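Local coordinates for protein GTP-sensing transcriptional pleiotropic repressor CodY (Clostridioides difficile, PDB 5N0L) that represses transcription as a nutrient sensor that probably responds to GTP, and binds isoleucine in the pocket of its GAF domain, at residues Asn43-Val47 with Asp63-Ile67; Gln112-Val118 with Thr129-Tyr135. All blocks are in the same frame, centred on the assembly; numbering follows the deposited sequence.

Contact 1 (Asn43-Val47 with Asp63-Ile67). With ILE (isoleucine), chain G.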
loop_
_atom_site.group_PDB
_atom_site.type_symbol
_atom_site.label_atom_id
_atom_site.label_comp_id
_atom_site.label_asym_id
_atom_site.label_seq_id
_atom_site.Cartn_x
_atom_site.Cartn_y
_atom_site.Cartn_z
ATOM N N ASN A 43 -12.730 -15.991 26.556
ATOM C CA ASN A 43 -12.406 -16.496 25.127
ATOM C C ASN A 43 -12.773 -15.403 24.183
ATOM O O ASN A 43 -13.865 -14.886 24.277
ATOM C CB ASN A 43 -13.263 -17.739 24.860
ATOM C CG ASN A 43 -12.751 -19.000 25.561
ATOM O OD1 ASN A 43 -11.706 -18.981 26.256
ATOM N ND2 ASN A 43 -13.467 -20.162 25.323
ATOM N N VAL A 44 -11.896 -15.080 23.240
ATOM C CA VAL A 44 -12.080 -14.067 22.253
ATOM C C VAL A 44 -11.832 -14.703 20.834
ATOM O O VAL A 44 -10.742 -15.265 20.618
ATOM C CB VAL A 44 -11.028 -13.007 22.439
ATOM C CG1 VAL A 44 -11.135 -11.863 21.516
ATOM C CG2 VAL A 44 -11.127 -12.485 23.948
ATOM N N TYR A 45 -12.790 -14.489 20.010
ATOM C CA TYR A 45 -12.679 -14.856 18.567
ATOM C C TYR A 45 -12.877 -13.682 17.669
ATOM O O TYR A 45 -13.905 -12.957 17.787
ATOM C CB TYR A 45 -13.711 -15.881 18.297
ATOM C CG TYR A 45 -13.834 -17.049 19.181
ATOM C CD1 TYR A 45 -14.627 -17.017 20.388
ATOM C CD2 TYR A 45 -13.261 -18.281 18.901
ATOM C CE1 TYR A 45 -14.806 -18.048 21.180
ATOM C CE2 TYR A 45 -13.434 -19.370 19.705
ATOM C CZ TYR A 45 -14.211 -19.324 20.836
ATOM O OH TYR A 45 -14.417 -20.403 21.664
ATOM N N VAL A 46 -11.888 -13.416 16.787
ATOM C CA VAL A 46 -12.036 -12.418 15.762
ATOM C C VAL A 46 -12.312 -13.227 14.488
ATOM O O VAL A 46 -11.400 -13.932 14.093
ATOM C CB VAL A 46 -10.780 -11.639 15.632
ATOM C CG1 VAL A 46 -10.853 -10.650 14.545
ATOM C CG2 VAL A 46 -10.475 -10.860 16.962
ATOM N N VAL A 47 -13.481 -13.055 13.912
ATOM C CA VAL A 47 -13.959 -13.954 12.882
ATOM C C VAL A 47 -14.329 -13.142 11.650
ATOM O O VAL A 47 -15.158 -12.207 11.696
ATOM C CB VAL A 47 -15.233 -14.707 13.376
ATOM C CG1 VAL A 47 -15.603 -15.758 12.287
ATOM C CG2 VAL A 47 -14.996 -15.464 14.659
ATOM N N ASP A 63 -13.696 -25.087 25.777
ATOM C CA ASP A 63 -14.864 -24.545 25.153
ATOM C C ASP A 63 -14.693 -23.937 23.780
ATOM O O ASP A 63 -15.633 -23.359 23.243
ATOM C CB ASP A 63 -15.387 -23.331 26.148
ATOM C CG ASP A 63 -15.747 -23.825 27.517
ATOM O OD1 ASP A 63 -15.788 -25.045 27.759
ATOM O OD2 ASP A 63 -16.093 -22.904 28.360
ATOM N N SER A 64 -13.516 -24.166 23.120
ATOM C CA SER A 64 -13.277 -23.560 21.804
ATOM C C SER A 64 -14.266 -24.062 20.794
ATOM O O SER A 64 -14.537 -25.258 20.769
ATOM C CB SER A 64 -11.896 -23.869 21.328
ATOM O OG SER A 64 -11.789 -23.270 20.066
ATOM N N SER A 65 -14.809 -23.177 20.003
ATOM C CA SER A 65 -15.682 -23.566 18.869
ATOM C C SER A 65 -14.912 -23.577 17.522
ATOM O O SER A 65 -15.533 -23.598 16.491
ATOM C CB SER A 65 -16.899 -22.646 18.740
ATOM O OG SER A 65 -17.789 -22.936 19.791
ATOM N N VAL A 66 -13.614 -23.385 17.591
ATOM C CA VAL A 66 -12.761 -23.347 16.384
ATOM C C VAL A 66 -12.705 -24.759 15.852
ATOM O O VAL A 66 -12.625 -25.748 16.567
ATOM C CB VAL A 66 -11.343 -22.866 16.652
ATOM C CG1 VAL A 66 -10.551 -22.830 15.380
ATOM C CG2 VAL A 66 -11.258 -21.397 17.148
ATOM N N ILE A 67 -12.850 -24.814 14.541
ATOM C CA ILE A 67 -12.646 -26.119 13.843
ATOM C C ILE A 67 -11.632 -25.911 12.809
ATOM O O ILE A 67 -11.486 -24.839 12.299
ATOM C CB ILE A 67 -13.946 -26.706 13.349
ATOM C CG1 ILE A 67 -14.666 -25.777 12.444
ATOM C CG2 ILE A 67 -14.869 -27.164 14.477
ATOM C CD1 ILE A 67 -15.850 -26.442 11.780
HETATM N N ILE G . -17.948 -22.200 22.387
HETATM C CA ILE G . -17.627 -20.745 22.500
HETATM C C ILE G . -16.928 -20.481 23.809
HETATM O O ILE G . -17.440 -20.900 24.846
HETATM C CB ILE G . -18.887 -19.919 22.359
HETATM C CG1 ILE G . -19.436 -20.088 20.934
HETATM C CG2 ILE G . -18.584 -18.467 22.513
HETATM C CD1 ILE G . -18.705 -19.306 19.859
HETATM O OXT ILE G . -15.841 -19.946 23.765
#
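Tyr45 reaches from strand 43-47 to the loop 63-67 with its hydroxyl end, and Asn43 comes up beside Asp63. The tyrosine hydroxyl takes part in two hydrogen bonds. It donates to the carboxylate oxygen OXT of the bound isoleucine, with Tyr45 OH 2.6 Å from OXT, and it accepts from the loop, with Ser65 N 3.3 Å from Tyr45 OH. OXT lies at the edge of the ring, near its plane. The amide of Asn43 grips the same oxygen: Asn43 ND2 is 2.8 Å from isoleucine OXT, and the bond is almost straight at 176°. Two donors from one strand therefore hold one carboxylate oxygen.

The loop holds the other end of the amino acid backbone. The isoleucine N donates to Asp63 O and to Ser65 OG, each 2.7 Å away from that N. Ser65 OG is anti to its own carbonyl carbon (chi1 -73°), which turns the hydroxyl to the ligand. Beyond these bonds, Val66 CG2 meets the Tyr45 ring edge, 3.9 Å from Tyr45 CE2.

A second shell sets these groups. Asn43 OD1 accepts from Asp60 N, which helps to fix the amide rotation. Phe77 packs edge-to-face with Tyr45. Within the loop, Val66 N donates to Ser64 OG at 3.1 Å, an ST turn that shapes the chain next to Ser65. The carboxylate of Asp63 has other partners, Tyr135 and Lys113; the hydrogen bond from the ligand to Asp63 is made to its backbone oxygen. Glu107 and Lys113 complete the polar grip on the isoleucine. Strand and loop together form one side of the effector pocket of a GAF domain, where the charged ends of a free amino acid are recognised.

Contact 2 (Gln112-Val118 with Thr129-Tyr135). With ILE (isoleucine), chain G.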
loop_
_atom_site.group_PDB
_atom_site.type_symbol
_atom_site.label_atom_id
_atom_site.label_comp_id
_atom_site.label_asym_id
_atom_site.label_seq_id
_atom_site.Cartn_x
_atom_site.Cartn_y
_atom_site.Cartn_z
ATOM N N GLN A 112 -24.198 -21.785 30.871
ATOM C CA GLN A 112 -23.967 -20.821 32.026
ATOM C C GLN A 112 -23.041 -19.660 31.658
ATOM O O GLN A 112 -22.823 -18.729 32.389
ATOM C CB GLN A 112 -23.452 -21.483 33.301
ATOM C CG GLN A 112 -23.540 -22.972 33.438
ATOM C CD GLN A 112 -22.273 -23.636 32.908
ATOM O OE1 GLN A 112 -21.310 -23.836 33.698
ATOM N NE2 GLN A 112 -22.244 -23.965 31.563
ATOM N N LYS A 113 -22.483 -19.652 30.487
ATOM C CA LYS A 113 -21.607 -18.594 30.069
ATOM C C LYS A 113 -22.365 -17.340 29.581
ATOM O O LYS A 113 -23.541 -17.386 29.274
ATOM C CB LYS A 113 -20.728 -19.106 28.894
ATOM C CG LYS A 113 -19.856 -20.233 29.419
ATOM C CD LYS A 113 -18.873 -20.720 28.360
ATOM C CE LYS A 113 -17.705 -19.822 28.256
ATOM N NZ LYS A 113 -16.596 -20.291 27.340
ATOM N N TYR A 114 -21.653 -16.221 29.631
ATOM C CA TYR A 114 -22.109 -14.978 29.058
ATOM C C TYR A 114 -21.316 -14.756 27.820
ATOM O O TYR A 114 -20.089 -14.766 27.890
ATOM C CB TYR A 114 -21.811 -13.792 30.016
ATOM C CG TYR A 114 -22.571 -13.950 31.361
ATOM C CD1 TYR A 114 -23.857 -13.460 31.479
ATOM C CD2 TYR A 114 -22.001 -14.563 32.439
ATOM C CE1 TYR A 114 -24.554 -13.620 32.671
ATOM C CE2 TYR A 114 -22.681 -14.724 33.662
ATOM C CZ TYR A 114 -23.983 -14.267 33.753
ATOM O OH TYR A 114 -24.661 -14.347 34.994
ATOM N N THR A 115 -22.022 -14.515 26.748
ATOM C CA THR A 115 -21.385 -14.258 25.456
ATOM C C THR A 115 -21.863 -12.937 24.830
ATOM O O THR A 115 -23.082 -12.657 24.787
ATOM C CB THR A 115 -21.696 -15.463 24.513
ATOM O OG1 THR A 115 -21.133 -16.639 25.121
ATOM C CG2 THR A 115 -21.027 -15.144 23.096
ATOM N N THR A 116 -20.918 -12.117 24.419
ATOM C CA THR A 116 -21.165 -10.913 23.717
ATOM C C THR A 116 -20.667 -10.999 22.264
ATOM O O THR A 116 -19.524 -11.440 22.023
ATOM C CB THR A 116 -20.527 -9.765 24.481
ATOM O OG1 THR A 116 -21.274 -9.628 25.746
ATOM C CG2 THR A 116 -20.560 -8.444 23.698
ATOM N N VAL A 117 -21.497 -10.552 21.367
ATOM C CA VAL A 117 -21.232 -10.605 19.895
ATOM C C VAL A 117 -21.301 -9.214 19.301
ATOM O O VAL A 117 -22.361 -8.480 19.379
ATOM C CB VAL A 117 -22.220 -11.548 19.221
ATOM C CG1 VAL A 117 -21.861 -11.697 17.711
ATOM C CG2 VAL A 117 -22.290 -12.907 19.932
ATOM N N VAL A 118 -20.137 -8.800 18.811
ATOM C CA VAL A 118 -19.948 -7.451 18.308
ATOM C C VAL A 118 -19.662 -7.476 16.823
ATOM O O VAL A 118 -18.580 -8.015 16.439
ATOM C CB VAL A 118 -18.830 -6.713 19.009
ATOM C CG1 VAL A 118 -18.755 -5.260 18.516
ATOM C CG2 VAL A 118 -19.027 -6.814 20.529
ATOM N N THR A 129 -16.851 -10.420 12.830
ATOM C CA THR A 129 -17.503 -10.468 14.165
ATOM C C THR A 129 -16.504 -10.724 15.224
ATOM O O THR A 129 -15.573 -11.468 15.095
ATOM C CB THR A 129 -18.614 -11.572 14.164
ATOM O OG1 THR A 129 -19.495 -11.425 13.042
ATOM C CG2 THR A 129 -19.518 -11.526 15.390
ATOM N N LEU A 130 -16.661 -10.000 16.365
ATOM C CA LEU A 130 -15.865 -10.214 17.522
ATOM C C LEU A 130 -16.809 -10.928 18.510
ATOM O O LEU A 130 -17.926 -10.449 18.784
ATOM C CB LEU A 130 -15.350 -8.868 18.077
ATOM C CG LEU A 130 -14.597 -8.962 19.352
ATOM C CD1 LEU A 130 -13.209 -9.545 19.330
ATOM C CD2 LEU A 130 -14.422 -7.506 19.945
ATOM N N VAL A 131 -16.384 -12.056 19.026
ATOM C CA VAL A 131 -17.119 -12.906 19.965
ATOM C C VAL A 131 -16.313 -13.073 21.234
ATOM O O VAL A 131 -15.095 -13.347 21.259
ATOM C CB VAL A 131 -17.452 -14.300 19.369
ATOM C CG1 VAL A 131 -18.239 -15.099 20.372
ATOM C CG2 VAL A 131 -18.241 -14.169 18.103
ATOM N N LEU A 132 -16.957 -12.721 22.391
ATOM C CA LEU A 132 -16.294 -12.722 23.647
ATOM C C LEU A 132 -17.149 -13.523 24.591
ATOM O O LEU A 132 -18.371 -13.414 24.543
ATOM C CB LEU A 132 -16.148 -11.304 24.234
ATOM C CG LEU A 132 -15.395 -10.369 23.303
ATOM C CD1 LEU A 132 -16.254 -9.188 23.046
ATOM C CD2 LEU A 132 -14.068 -9.915 23.806
ATOM N N SER A 133 -16.517 -14.410 25.356
ATOM C CA SER A 133 -17.265 -15.337 26.185
ATOM C C SER A 133 -16.580 -15.723 27.457
ATOM O O SER A 133 -15.395 -15.903 27.474
ATOM C CB SER A 133 -17.631 -16.558 25.393
ATOM O OG SER A 133 -18.436 -17.487 26.088
ATOM N N ARG A 134 -17.321 -15.741 28.603
ATOM C CA ARG A 134 -16.717 -16.053 29.865
ATOM C C ARG A 134 -17.771 -16.572 30.860
ATOM O O ARG A 134 -18.996 -16.421 30.676
ATOM C CB ARG A 134 -15.939 -14.843 30.430
ATOM C CG ARG A 134 -16.947 -13.759 30.915
ATOM C CD ARG A 134 -16.150 -12.562 31.272
ATOM N NE ARG A 134 -16.987 -11.453 31.872
ATOM C CZ ARG A 134 -16.532 -10.222 32.027
ATOM N NH1 ARG A 134 -15.301 -9.865 31.717
ATOM N NH2 ARG A 134 -17.363 -9.286 32.662
ATOM N N TYR A 135 -17.297 -17.222 31.869
ATOM C CA TYR A 135 -18.129 -17.779 32.934
ATOM C C TYR A 135 -18.305 -16.624 33.990
ATOM O O TYR A 135 -17.551 -15.676 34.014
ATOM C CB TYR A 135 -17.472 -18.912 33.683
ATOM C CG TYR A 135 -17.389 -20.245 32.775
ATOM C CD1 TYR A 135 -18.475 -21.040 32.696
ATOM C CD2 TYR A 135 -16.283 -20.514 32.067
ATOM C CE1 TYR A 135 -18.532 -22.174 31.899
ATOM C CE2 TYR A 135 -16.270 -21.664 31.287
ATOM C CZ TYR A 135 -17.389 -22.451 31.177
ATOM O OH TYR A 135 -17.405 -23.593 30.365
HETATM N N ILE G . -17.948 -22.200 22.387
HETATM C CA ILE G . -17.627 -20.745 22.500
HETATM C C ILE G . -16.928 -20.481 23.809
HETATM O O ILE G . -17.440 -20.900 24.846
HETATM C CB ILE G . -18.887 -19.919 22.359
HETATM C CG1 ILE G . -19.436 -20.088 20.934
HETATM C CG2 ILE G . -18.584 -18.467 22.513
HETATM C CD1 ILE G . -18.705 -19.306 19.859
HETATM O OXT ILE G . -15.841 -19.946 23.765
HETATM O O HOH W 1 -14.554 -18.525 28.094
#
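Tyr135 and Lys113 pack against each other where the two strands of the hairpin run into loops. Lys113 CG lies over one face of the Tyr135 ring, 3.7 Å from its centroid, in a CH-pi contact. The lysine chain starts with CG anti to the carbonyl carbon (chi1 -64°) and bends at chi3 (80°), which carries NZ past the ring to the ligand. There Lys113 NZ donates to isoleucine O at 2.7 Å. It also donates to a water, which in turn donates to Ser133 O. Asp63 takes a salt bridge from Lys113 and a hydrogen bond from the Tyr135 hydroxyl.

Val118 is buried at the other end of the contact. Its N and O both pair with Leu130, with Val118 N 2.8 Å from Leu130 O. Its CB faces Leu130 CB. Between the ends, Thr115 OG1 and Ser133 OG share a hydrogen bond of 3.0 Å, and Ser133 CB is 3.6 Å from isoleucine CG2.

Val118 and Leu132 pack on helix 141-158, while the face with Thr115 and Ser133 turns to the isoleucine, where the lysine probably offsets the negative charge of the ligand carboxylate and Asp63.

In the fold
From the N terminus, the helices 7-22 and 30-40 come before contact 1 opens at strand 43-47. The chain then runs through strand 53-57 and returns at 63-67, closing a short loop of fifteen residues, with the isoleucine bound by both of its ends. After helices 79-85 and 100-103 comes contact 2, which closes the hairpin of strands 114-122 and 125-134. The two loops follow in series and neither nest nor cross. Strand 125-134 joins them, since it lies between 43-48 and 114-122 in the five-stranded antiparallel sheet. Val47 O meets Thr129 N at 2.7 Å. Tyr135 and Asp63 link the loop to the hairpin, and both contacts reach the same bound isoleucine.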